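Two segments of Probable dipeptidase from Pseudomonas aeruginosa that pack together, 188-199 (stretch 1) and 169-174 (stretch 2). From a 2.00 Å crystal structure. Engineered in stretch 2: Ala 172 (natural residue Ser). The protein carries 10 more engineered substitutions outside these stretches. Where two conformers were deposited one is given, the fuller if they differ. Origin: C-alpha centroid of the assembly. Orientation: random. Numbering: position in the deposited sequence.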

# COMPACT_ATOMS: atom_id res chain seq x y z
N LEU A 188 13.25 17.69 3.24
CA LEU A 188 13.97 17.80 1.98
C LEU A 188 13.41 18.80 0.98
O LEU A 188 14.07 19.08 -0.05
CB LEU A 188 14.03 16.41 1.29
CG LEU A 188 14.80 15.32 2.06
CD1 LEU A 188 14.66 13.99 1.33
CD2 LEU A 188 16.28 15.73 2.24
N GLY A 189 12.18 19.27 1.19
CA GLY A 189 11.45 19.95 0.11
C GLY A 189 10.94 19.04 -1.02
O GLY A 189 10.69 19.49 -2.15
N GLY A 190 10.76 17.76 -0.71
CA GLY A 190 10.28 16.78 -1.72
C GLY A 190 11.29 15.65 -1.78
O GLY A 190 11.42 14.89 -0.81
N LEU A 191 12.04 15.58 -2.89
CA LEU A 191 13.20 14.68 -3.04
C LEU A 191 14.58 15.33 -2.77
O LEU A 191 14.80 16.51 -3.07
CB LEU A 191 13.22 14.09 -4.44
CG LEU A 191 11.92 13.42 -4.93
CD1 LEU A 191 12.09 13.12 -6.38
CD2 LEU A 191 11.64 12.13 -4.18
N SER A 192 15.52 14.53 -2.23
CA SER A 192 16.92 14.95 -2.13
C SER A 192 17.54 14.82 -3.52
O SER A 192 16.90 14.26 -4.43
CB SER A 192 17.67 14.09 -1.11
OG SER A 192 17.80 12.72 -1.54
N PRO A 193 18.77 15.32 -3.71
CA PRO A 193 19.45 15.05 -4.98
C PRO A 193 19.56 13.55 -5.33
O PRO A 193 19.37 13.17 -6.49
CB PRO A 193 20.81 15.73 -4.78
CG PRO A 193 20.47 16.89 -3.85
CD PRO A 193 19.57 16.23 -2.85
N LEU A 194 19.83 12.69 -4.35
CA LEU A 194 19.89 11.26 -4.62
C LEU A 194 18.49 10.67 -4.95
O LEU A 194 18.37 9.81 -5.84
CB LEU A 194 20.61 10.51 -3.48
CG LEU A 194 22.10 10.14 -3.64
CD1 LEU A 194 23.00 11.28 -4.12
CD2 LEU A 194 22.68 9.57 -2.34
N GLY A 195 17.42 11.17 -4.31
CA GLY A 195 16.06 10.74 -4.67
C GLY A 195 15.71 11.09 -6.11
O GLY A 195 15.06 10.32 -6.83
N LYS A 196 16.15 12.27 -6.55
CA LYS A 196 15.98 12.70 -7.93
C LYS A 196 16.77 11.81 -8.91
O LYS A 196 16.27 11.47 -9.97
CB LYS A 196 16.42 14.17 -8.08
CG LYS A 196 15.50 15.13 -7.37
CD LYS A 196 15.89 16.55 -7.71
CE LYS A 196 14.73 17.48 -7.50
NZ LYS A 196 14.87 18.04 -6.18
N GLN A 197 17.99 11.45 -8.53
CA GLN A 197 18.77 10.50 -9.30
C GLN A 197 18.12 9.11 -9.27
O GLN A 197 18.20 8.37 -10.25
CB GLN A 197 20.20 10.45 -8.74
CG GLN A 197 20.97 11.76 -9.00
CD GLN A 197 22.33 11.82 -8.34
OE1 GLN A 197 22.95 10.80 -8.06
NE2 GLN A 197 22.84 13.04 -8.15
N ALA A 198 17.47 8.75 -8.16
CA ALA A 198 16.72 7.47 -8.07
C ALA A 198 15.59 7.39 -9.11
O ALA A 198 15.33 6.34 -9.66
CB ALA A 198 16.19 7.25 -6.66
N VAL A 199 14.93 8.51 -9.39
CA VAL A 199 13.85 8.51 -10.37
C VAL A 199 14.36 8.15 -11.80
O VAL A 199 13.75 7.33 -12.51
CB VAL A 199 13.15 9.88 -10.44
CG1 VAL A 199 12.18 9.91 -11.64
CG2 VAL A 199 12.41 10.19 -9.10
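Stretch 2 169-174: NDWADS

Stretch 2 has no regular helix or strand of its own. It turns through Asp 170 and Trp 171, then runs extended from Ala 172, where it passes antiparallel to the loop of stretch 1; Trp 171 lies against the first turn of the helix. In the register Asp 173 lies by Gly 190, Ala 172 by Leu 191, with CA to CA 4.5 Å, and Trp 171 by Gly 195. At the centre is a single beta bridge between Leu 191 and Ala 172, an alanine engineered in place of the natural Ser. Two backbone hydrogen bonds frame it: Asp 173 N gives to Gly 190 O at 3.0 Å, and Ser 192 N gives to Trp 171 O at 3.2 Å. Both are close to straight, so both bonds are good, and the pairing between the two stretches is a single bridge.

Beyond one end of the bridge, the carboxylate of Asp 173 accepts from two amides of the turn. Leu 188 N donates to Asp 173 OD1 at 2.8 Å and Gly 190 N to Asp 173 OD2 at 2.9 Å, while Gly 189 N stands 3.1 Å from Asp 173 OD2. The turn passes through two glycines. Gly 189 has positive phi, which favours glycine, and at the backbone angles of Gly 190 a CB would be jammed against the preceding carbonyl.

Beyond the other end, Ser 192 works in two directions. Its hydroxyl, at chi1 p, donates to Asp 170 O, with OG to O 2.7 Å, and accepts from Gly 195 N at 3.2 Å to Ser 192 OG, capping the helix that begins at Pro 193. One side chain thus ties the helix start to stretch 2. Trp 171 O, already paired with Ser 192 N, also receives CA-H contacts from Leu 191 CA and Gly 195 CA, each 3.5 Å from that oxygen. An ideal CB on Gly 195 would lie 2.1 Å from Trp 171 O, a clash, so the close approach depends on the bare glycine.

Stretch 2 also holds its own turn: Asn 169 OD1 accepts from Trp 171 N at 2.8 Å and from Ala 172 N at 3.0 Å, and Asn 169 N donates to Ala 172 O at 3.2 Å.

Apolar packing adds to this polar frame. The Trp 171 ring meets the helix obliquely, its CZ3 3.5 Å from Ala 198 CB, and its NE1 is bonded elsewhere in the structure. Leu 191 CD2 touches Ala 172 CB at 3.8 Å. Leu 188 CD1 lies against the backbone of stretch 2, 3.5 Å from Asn 169 O and 3.6 Å from Ala 172 N.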

# COMPACT_ATOMS: atom_id res chain seq x y z
N ASN A 169 12.71 9.88 4.95
CA ASN A 169 14.01 9.23 4.78
C ASN A 169 14.89 10.11 3.89
O ASN A 169 14.44 11.19 3.45
CB ASN A 169 13.85 7.79 4.20
CG ASN A 169 13.28 7.79 2.81
OD1 ASN A 169 13.88 8.35 1.87
ND2 ASN A 169 12.12 7.14 2.65
N ASP A 170 16.13 9.67 3.65
CA ASP A 170 17.13 10.53 2.97
C ASP A 170 16.92 10.71 1.46
O ASP A 170 17.61 11.50 0.85
CB ASP A 170 18.55 10.03 3.24
CG ASP A 170 18.92 10.13 4.71
OD1 ASP A 170 18.38 11.00 5.43
OD2 ASP A 170 19.73 9.34 5.16
N TRP A 171 15.99 9.97 0.89
CA TRP A 171 15.63 10.07 -0.54
C TRP A 171 14.36 10.90 -0.79
O TRP A 171 14.25 11.59 -1.80
CB TRP A 171 15.40 8.66 -1.09
CG TRP A 171 16.65 7.84 -1.28
CD1 TRP A 171 17.85 8.00 -0.62
CD2 TRP A 171 16.86 6.76 -2.21
NE1 TRP A 171 18.77 7.06 -1.06
CE2 TRP A 171 18.18 6.28 -2.03
CE3 TRP A 171 16.04 6.13 -3.15
CZ2 TRP A 171 18.71 5.21 -2.78
CZ3 TRP A 171 16.56 5.07 -3.89
CH2 TRP A 171 17.88 4.62 -3.70
N ALA A 172 13.40 10.80 0.12
CA ALA A 172 12.09 11.44 -0.08
C ALA A 172 11.46 11.77 1.26
O ALA A 172 11.57 10.98 2.21
CB ALA A 172 11.18 10.46 -0.84
N ASP A 173 10.76 12.91 1.32
CA ASP A 173 9.90 13.25 2.47
C ASP A 173 8.62 12.39 2.48
O ASP A 173 8.05 12.10 1.43
CB ASP A 173 9.46 14.72 2.46
CG ASP A 173 10.63 15.71 2.55
OD1 ASP A 173 11.71 15.38 3.09
OD2 ASP A 173 10.45 16.85 2.05
N SER A 174 8.13 12.07 3.67
CA SER A 174 6.92 11.29 3.78
C SER A 174 5.71 12.22 3.94
O SER A 174 5.85 13.36 4.38
CB SER A 174 7.04 10.31 4.95
OG SER A 174 5.80 9.66 5.21